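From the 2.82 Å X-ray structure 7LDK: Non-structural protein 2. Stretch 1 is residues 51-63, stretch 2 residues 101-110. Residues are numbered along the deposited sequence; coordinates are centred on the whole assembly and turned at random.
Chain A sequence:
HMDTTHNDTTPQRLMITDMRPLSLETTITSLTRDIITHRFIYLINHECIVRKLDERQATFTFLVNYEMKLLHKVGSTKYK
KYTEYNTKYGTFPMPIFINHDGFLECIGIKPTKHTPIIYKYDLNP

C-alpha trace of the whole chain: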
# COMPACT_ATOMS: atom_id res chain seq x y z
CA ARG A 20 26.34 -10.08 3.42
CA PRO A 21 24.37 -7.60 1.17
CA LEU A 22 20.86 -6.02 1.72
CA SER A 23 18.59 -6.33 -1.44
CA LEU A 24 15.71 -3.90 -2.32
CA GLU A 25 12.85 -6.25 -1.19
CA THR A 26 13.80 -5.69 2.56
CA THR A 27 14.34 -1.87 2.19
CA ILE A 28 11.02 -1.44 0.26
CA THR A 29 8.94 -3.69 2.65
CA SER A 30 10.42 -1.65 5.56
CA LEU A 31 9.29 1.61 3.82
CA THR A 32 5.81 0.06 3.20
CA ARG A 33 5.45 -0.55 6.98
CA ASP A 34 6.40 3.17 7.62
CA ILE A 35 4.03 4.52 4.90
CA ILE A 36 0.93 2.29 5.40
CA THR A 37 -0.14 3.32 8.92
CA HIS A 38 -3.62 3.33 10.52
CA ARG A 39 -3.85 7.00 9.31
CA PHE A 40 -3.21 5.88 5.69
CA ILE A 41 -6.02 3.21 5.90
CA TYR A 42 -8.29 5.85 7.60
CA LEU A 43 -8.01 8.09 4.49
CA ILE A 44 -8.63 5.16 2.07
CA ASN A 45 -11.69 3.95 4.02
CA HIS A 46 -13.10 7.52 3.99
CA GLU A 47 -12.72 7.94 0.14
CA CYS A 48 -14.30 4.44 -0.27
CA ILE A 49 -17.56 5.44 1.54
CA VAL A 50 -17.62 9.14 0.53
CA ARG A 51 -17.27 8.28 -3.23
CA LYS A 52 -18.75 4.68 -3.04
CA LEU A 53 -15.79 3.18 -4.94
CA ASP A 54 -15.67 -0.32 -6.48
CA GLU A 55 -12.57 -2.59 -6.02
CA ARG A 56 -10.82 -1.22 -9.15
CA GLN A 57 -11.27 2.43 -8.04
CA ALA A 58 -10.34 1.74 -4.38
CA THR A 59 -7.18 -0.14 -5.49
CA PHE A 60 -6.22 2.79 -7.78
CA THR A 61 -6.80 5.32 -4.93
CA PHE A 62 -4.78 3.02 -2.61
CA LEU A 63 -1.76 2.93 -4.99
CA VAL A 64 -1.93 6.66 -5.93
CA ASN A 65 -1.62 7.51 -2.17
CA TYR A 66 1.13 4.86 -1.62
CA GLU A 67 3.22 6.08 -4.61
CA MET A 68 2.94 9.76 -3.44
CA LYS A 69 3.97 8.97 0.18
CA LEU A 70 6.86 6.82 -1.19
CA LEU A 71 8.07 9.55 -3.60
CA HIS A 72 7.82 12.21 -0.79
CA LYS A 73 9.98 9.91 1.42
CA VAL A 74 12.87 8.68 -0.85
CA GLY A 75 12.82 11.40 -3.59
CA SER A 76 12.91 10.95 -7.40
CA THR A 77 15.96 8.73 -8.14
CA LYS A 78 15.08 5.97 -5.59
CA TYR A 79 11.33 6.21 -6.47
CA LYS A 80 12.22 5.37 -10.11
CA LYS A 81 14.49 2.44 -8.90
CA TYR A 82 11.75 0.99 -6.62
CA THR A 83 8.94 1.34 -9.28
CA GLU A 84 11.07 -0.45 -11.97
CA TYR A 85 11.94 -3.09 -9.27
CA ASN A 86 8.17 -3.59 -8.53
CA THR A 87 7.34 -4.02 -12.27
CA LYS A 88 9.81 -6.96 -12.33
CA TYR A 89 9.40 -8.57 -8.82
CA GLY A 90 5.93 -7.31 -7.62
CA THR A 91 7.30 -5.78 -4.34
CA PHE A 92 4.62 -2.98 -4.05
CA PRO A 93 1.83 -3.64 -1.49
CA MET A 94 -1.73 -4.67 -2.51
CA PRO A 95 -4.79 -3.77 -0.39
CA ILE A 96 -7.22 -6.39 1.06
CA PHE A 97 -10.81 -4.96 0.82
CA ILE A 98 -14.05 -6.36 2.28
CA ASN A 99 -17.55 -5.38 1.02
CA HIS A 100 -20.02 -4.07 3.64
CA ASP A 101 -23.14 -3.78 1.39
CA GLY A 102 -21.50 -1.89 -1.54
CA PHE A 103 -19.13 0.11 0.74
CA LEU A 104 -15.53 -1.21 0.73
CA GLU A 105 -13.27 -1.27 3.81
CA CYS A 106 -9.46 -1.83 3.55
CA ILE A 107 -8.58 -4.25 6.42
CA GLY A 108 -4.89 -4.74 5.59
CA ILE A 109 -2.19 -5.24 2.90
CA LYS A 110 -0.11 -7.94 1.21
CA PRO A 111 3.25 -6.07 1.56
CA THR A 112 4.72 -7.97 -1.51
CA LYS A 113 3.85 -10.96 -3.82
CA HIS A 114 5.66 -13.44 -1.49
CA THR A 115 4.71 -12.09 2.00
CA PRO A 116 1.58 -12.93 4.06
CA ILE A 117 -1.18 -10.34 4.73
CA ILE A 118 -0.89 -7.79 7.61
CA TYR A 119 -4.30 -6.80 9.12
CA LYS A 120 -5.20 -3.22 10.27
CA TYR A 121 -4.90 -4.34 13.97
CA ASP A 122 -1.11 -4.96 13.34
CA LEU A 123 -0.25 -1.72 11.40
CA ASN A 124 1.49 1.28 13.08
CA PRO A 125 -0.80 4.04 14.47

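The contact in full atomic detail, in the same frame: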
# COMPACT_ATOMS: atom_id res chain seq x y z
N ARG A 51 -17.15 8.33 -1.75
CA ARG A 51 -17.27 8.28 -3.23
C ARG A 51 -17.77 6.90 -3.69
O ARG A 51 -17.82 6.69 -4.89
CB ARG A 51 -15.92 8.63 -3.83
CG ARG A 51 -15.98 9.67 -4.95
CD ARG A 51 -14.59 10.16 -5.34
NE ARG A 51 -14.04 11.23 -4.48
CZ ARG A 51 -13.03 11.12 -3.58
NH1 ARG A 51 -12.68 12.19 -2.87
NH2 ARG A 51 -12.42 9.96 -3.37
N LYS A 52 -18.13 6.01 -2.78
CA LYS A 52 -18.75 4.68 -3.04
C LYS A 52 -17.98 3.94 -4.13
O LYS A 52 -18.56 3.54 -5.12
CB LYS A 52 -20.23 4.81 -3.40
CG LYS A 52 -20.98 3.51 -3.15
CD LYS A 52 -22.47 3.54 -3.35
CE LYS A 52 -23.05 2.17 -3.05
NZ LYS A 52 -24.45 2.25 -2.57
N LEU A 53 -16.70 3.72 -3.92
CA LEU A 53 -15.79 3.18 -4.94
C LEU A 53 -16.01 1.68 -5.07
O LEU A 53 -16.29 1.04 -4.08
CB LEU A 53 -14.37 3.48 -4.49
CG LEU A 53 -14.01 4.95 -4.36
CD1 LEU A 53 -12.53 5.12 -4.14
CD2 LEU A 53 -14.42 5.72 -5.58
N ASP A 54 -15.82 1.14 -6.27
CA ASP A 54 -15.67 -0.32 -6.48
C ASP A 54 -14.20 -0.70 -6.22
O ASP A 54 -13.38 0.20 -5.96
CB ASP A 54 -16.19 -0.77 -7.85
CG ASP A 54 -15.38 -0.31 -9.04
OD1 ASP A 54 -14.17 -0.06 -8.85
OD2 ASP A 54 -15.97 -0.24 -10.17
N GLU A 55 -13.90 -2.00 -6.27
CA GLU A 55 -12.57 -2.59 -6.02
C GLU A 55 -11.52 -1.89 -6.90
O GLU A 55 -10.43 -1.57 -6.43
CB GLU A 55 -12.67 -4.07 -6.34
CG GLU A 55 -11.90 -5.01 -5.43
CD GLU A 55 -11.45 -6.27 -6.19
OE1 GLU A 55 -10.65 -6.12 -7.20
OE2 GLU A 55 -11.91 -7.41 -5.81
N ARG A 56 -11.82 -1.70 -8.17
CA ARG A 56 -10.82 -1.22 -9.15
C ARG A 56 -10.45 0.21 -8.77
O ARG A 56 -9.28 0.55 -8.77
CB ARG A 56 -11.40 -1.42 -10.55
CG ARG A 56 -10.57 -0.81 -11.67
CD ARG A 56 -11.10 -1.23 -13.02
NE ARG A 56 -12.47 -1.72 -12.95
CZ ARG A 56 -13.12 -2.28 -13.96
NH1 ARG A 56 -12.55 -2.44 -15.15
NH2 ARG A 56 -14.36 -2.69 -13.76
N GLN A 57 -11.44 1.01 -8.41
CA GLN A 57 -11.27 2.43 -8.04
C GLN A 57 -10.54 2.54 -6.70
O GLN A 57 -9.67 3.42 -6.55
CB GLN A 57 -12.62 3.12 -7.95
CG GLN A 57 -13.33 3.17 -9.28
CD GLN A 57 -14.72 3.71 -9.13
OE1 GLN A 57 -15.55 3.16 -8.42
NE2 GLN A 57 -15.00 4.77 -9.87
N ALA A 58 -10.94 1.71 -5.72
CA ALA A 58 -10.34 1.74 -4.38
C ALA A 58 -8.87 1.36 -4.52
O ALA A 58 -8.03 2.04 -3.93
CB ALA A 58 -11.09 0.80 -3.45
N THR A 59 -8.57 0.33 -5.28
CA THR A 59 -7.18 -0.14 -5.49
C THR A 59 -6.36 1.01 -6.09
O THR A 59 -5.23 1.28 -5.61
CB THR A 59 -7.16 -1.39 -6.36
OG1 THR A 59 -7.87 -2.39 -5.65
CG2 THR A 59 -5.77 -1.91 -6.59
N PHE A 60 -6.91 1.68 -7.11
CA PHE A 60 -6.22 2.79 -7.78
C PHE A 60 -5.90 3.87 -6.73
O PHE A 60 -4.73 4.27 -6.59
CB PHE A 60 -7.09 3.30 -8.93
CG PHE A 60 -6.46 4.42 -9.70
CD1 PHE A 60 -5.63 4.16 -10.77
CD2 PHE A 60 -6.72 5.75 -9.37
CE1 PHE A 60 -5.08 5.19 -11.51
CE2 PHE A 60 -6.15 6.78 -10.11
CZ PHE A 60 -5.33 6.50 -11.18
N THR A 61 -6.92 4.30 -5.99
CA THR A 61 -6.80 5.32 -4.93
C THR A 61 -5.75 4.88 -3.92
O THR A 61 -4.94 5.71 -3.50
CB THR A 61 -8.15 5.56 -4.24
OG1 THR A 61 -8.97 6.07 -5.28
CG2 THR A 61 -8.06 6.53 -3.09
N PHE A 62 -5.76 3.61 -3.54
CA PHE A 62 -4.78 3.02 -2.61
C PHE A 62 -3.37 3.23 -3.17
O PHE A 62 -2.53 3.72 -2.45
CB PHE A 62 -5.10 1.54 -2.37
CG PHE A 62 -4.13 0.89 -1.42
CD1 PHE A 62 -4.38 0.89 -0.06
CD2 PHE A 62 -2.95 0.33 -1.87
CE1 PHE A 62 -3.49 0.30 0.82
CE2 PHE A 62 -2.05 -0.24 -0.98
CZ PHE A 62 -2.33 -0.26 0.36
N LEU A 63 -3.13 2.88 -4.43
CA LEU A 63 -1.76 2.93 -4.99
C LEU A 63 -1.35 4.37 -5.26
O LEU A 63 -0.17 4.67 -5.02
CB LEU A 63 -1.68 2.10 -6.26
CG LEU A 63 -1.89 0.61 -6.03
CD1 LEU A 63 -1.83 -0.13 -7.35
CD2 LEU A 63 -0.87 0.05 -5.03
N ASP A 101 -21.86 -4.19 2.01
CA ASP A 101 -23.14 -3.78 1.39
C ASP A 101 -22.87 -2.69 0.34
O ASP A 101 -23.63 -1.72 0.27
CB ASP A 101 -24.14 -3.32 2.46
CG ASP A 101 -25.51 -3.97 2.28
OD1 ASP A 101 -25.62 -4.77 1.31
OD2 ASP A 101 -26.45 -3.72 3.10
N GLY A 102 -21.81 -2.82 -0.44
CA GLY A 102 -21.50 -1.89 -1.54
C GLY A 102 -20.50 -0.83 -1.13
O GLY A 102 -20.03 -0.07 -2.03
N PHE A 103 -20.17 -0.78 0.16
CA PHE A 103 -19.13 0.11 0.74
C PHE A 103 -17.91 -0.71 1.13
O PHE A 103 -18.06 -1.64 1.93
CB PHE A 103 -19.71 0.82 1.95
CG PHE A 103 -20.86 1.71 1.57
CD1 PHE A 103 -20.61 2.90 0.91
CD2 PHE A 103 -22.17 1.38 1.88
CE1 PHE A 103 -21.65 3.76 0.60
CE2 PHE A 103 -23.22 2.21 1.52
CZ PHE A 103 -22.96 3.40 0.88
N LEU A 104 -16.77 -0.43 0.50
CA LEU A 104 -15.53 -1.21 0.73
C LEU A 104 -14.81 -0.67 1.96
O LEU A 104 -14.90 0.52 2.27
CB LEU A 104 -14.63 -1.13 -0.50
CG LEU A 104 -15.18 -1.79 -1.76
CD1 LEU A 104 -14.28 -1.53 -2.93
CD2 LEU A 104 -15.36 -3.26 -1.57
N GLU A 105 -14.17 -1.57 2.67
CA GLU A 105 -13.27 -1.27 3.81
C GLU A 105 -11.93 -1.96 3.52
O GLU A 105 -11.96 -3.14 3.20
CB GLU A 105 -13.86 -1.77 5.12
CG GLU A 105 -13.07 -1.26 6.32
CD GLU A 105 -13.16 -2.03 7.62
OE1 GLU A 105 -14.04 -2.95 7.74
OE2 GLU A 105 -12.31 -1.72 8.51
N CYS A 106 -10.82 -1.24 3.62
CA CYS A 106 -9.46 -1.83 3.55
C CYS A 106 -9.10 -2.29 4.95
O CYS A 106 -9.13 -1.47 5.87
CB CYS A 106 -8.44 -0.83 3.04
SG CYS A 106 -6.81 -1.58 2.82
N ILE A 107 -8.80 -3.58 5.11
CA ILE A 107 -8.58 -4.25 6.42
C ILE A 107 -7.15 -4.74 6.54
O ILE A 107 -6.84 -5.34 7.57
CB ILE A 107 -9.56 -5.42 6.59
CG1 ILE A 107 -9.42 -6.43 5.45
CG2 ILE A 107 -10.96 -4.87 6.71
CD1 ILE A 107 -9.61 -7.82 5.91
N GLY A 108 -6.33 -4.47 5.53
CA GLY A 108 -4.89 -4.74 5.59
C GLY A 108 -4.27 -4.74 4.20
O GLY A 108 -4.93 -4.30 3.22
N ILE A 109 -3.02 -5.23 4.13
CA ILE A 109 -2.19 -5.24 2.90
C ILE A 109 -1.45 -6.57 2.80
O ILE A 109 -1.12 -7.11 3.85
CB ILE A 109 -1.20 -4.06 2.92
CG1 ILE A 109 -0.23 -4.15 4.10
CG2 ILE A 109 -1.95 -2.74 2.93
CD1 ILE A 109 0.66 -2.95 4.24
N LYS A 110 -1.24 -7.05 1.57
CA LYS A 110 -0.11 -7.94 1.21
C LYS A 110 1.10 -7.06 0.91
O LYS A 110 1.11 -6.40 -0.12
CB LYS A 110 -0.43 -8.72 -0.06
CG LYS A 110 -1.32 -9.91 0.11
CD LYS A 110 -1.23 -10.81 -1.07
CE LYS A 110 0.10 -11.52 -1.17
NZ LYS A 110 0.25 -12.52 -0.10
O HOH W 1 -16.69 1.47 -1.38

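The apolar centre of this contact is Leu104, the residue of the strand most covered by the other stretch. Its CA-to-CB bond points toward the helix start, and with chi1 at -66° (m) and chi2 at 175° (t) it brings CD1 to the backbone where the loop turns into helix 55-63. Leu104 CD1 lies 3.5 Å from Leu53 O, 3.4 Å from Asp54 C and 3.4 Å from Glu55 N, and 4.0 Å from Ala58 CB, one helical turn on. One methyl group thus packs against both the main chain of residues 53-55, leading into the helix, and the small side chain of Ala58, which points toward the strand.

Farther along, the side chains of Cys106 and Ile109 meet Phe62, whose ring is directed at the strand by a t rotamer (chi1 -180°). Phe62 CZ approaches Ile109 CG2 to 3.6 Å, and Phe62 CE1 lies 4.3 Å from Cys106 SG. The sulfur sits 5.3 Å from the ring centroid and 55° off the ring normal, an oblique sulfur-aromatic approach. Ala58 and Phe62 are four residues apart, so successive turns of the helix present them to the strand. The two axes run in broadly the same direction, 38° apart, and come no closer than 9.9 Å, a spacing filled by side chains.

The chain at the helix start, against which Leu104 packs, carries a capping bond and a second hydrogen bond between the same two residues. Asp54, at the N-cap position, accepts from Gln57 N through OD1 (3.0 Å, 164° at the hydrogen), while Asp54 N donates to Gln57 OE1 (3.0 Å, 169°). The Asp54 CA-to-CB bond points away from the strand, so the cap forms without occupying the apolar side.

Toward the outer edge, Lys52 lies along the Phe103 ring. Its four chi angles are all t, and the extended chain places Lys52 CG 3.8 Å from Phe103 CE1, with CE over one face of the ring. Lys52 CG is also 3.9 Å from Gly102 O. These are contacts of the aliphatic part of the lysine. Gly102 has phi/psi of 97/-7; a CB there would be jammed against the carbonyl O of Asp101 and would fall 3.5 Å from Lys52 CE.

No direct hydrogen bond joins the stretches. The polar link is water 1, which donates to Leu53 O (2.8 Å from its O) and accepts from Leu104 N (2.7 Å from its O), bridging the two main chains beside the packed leucine.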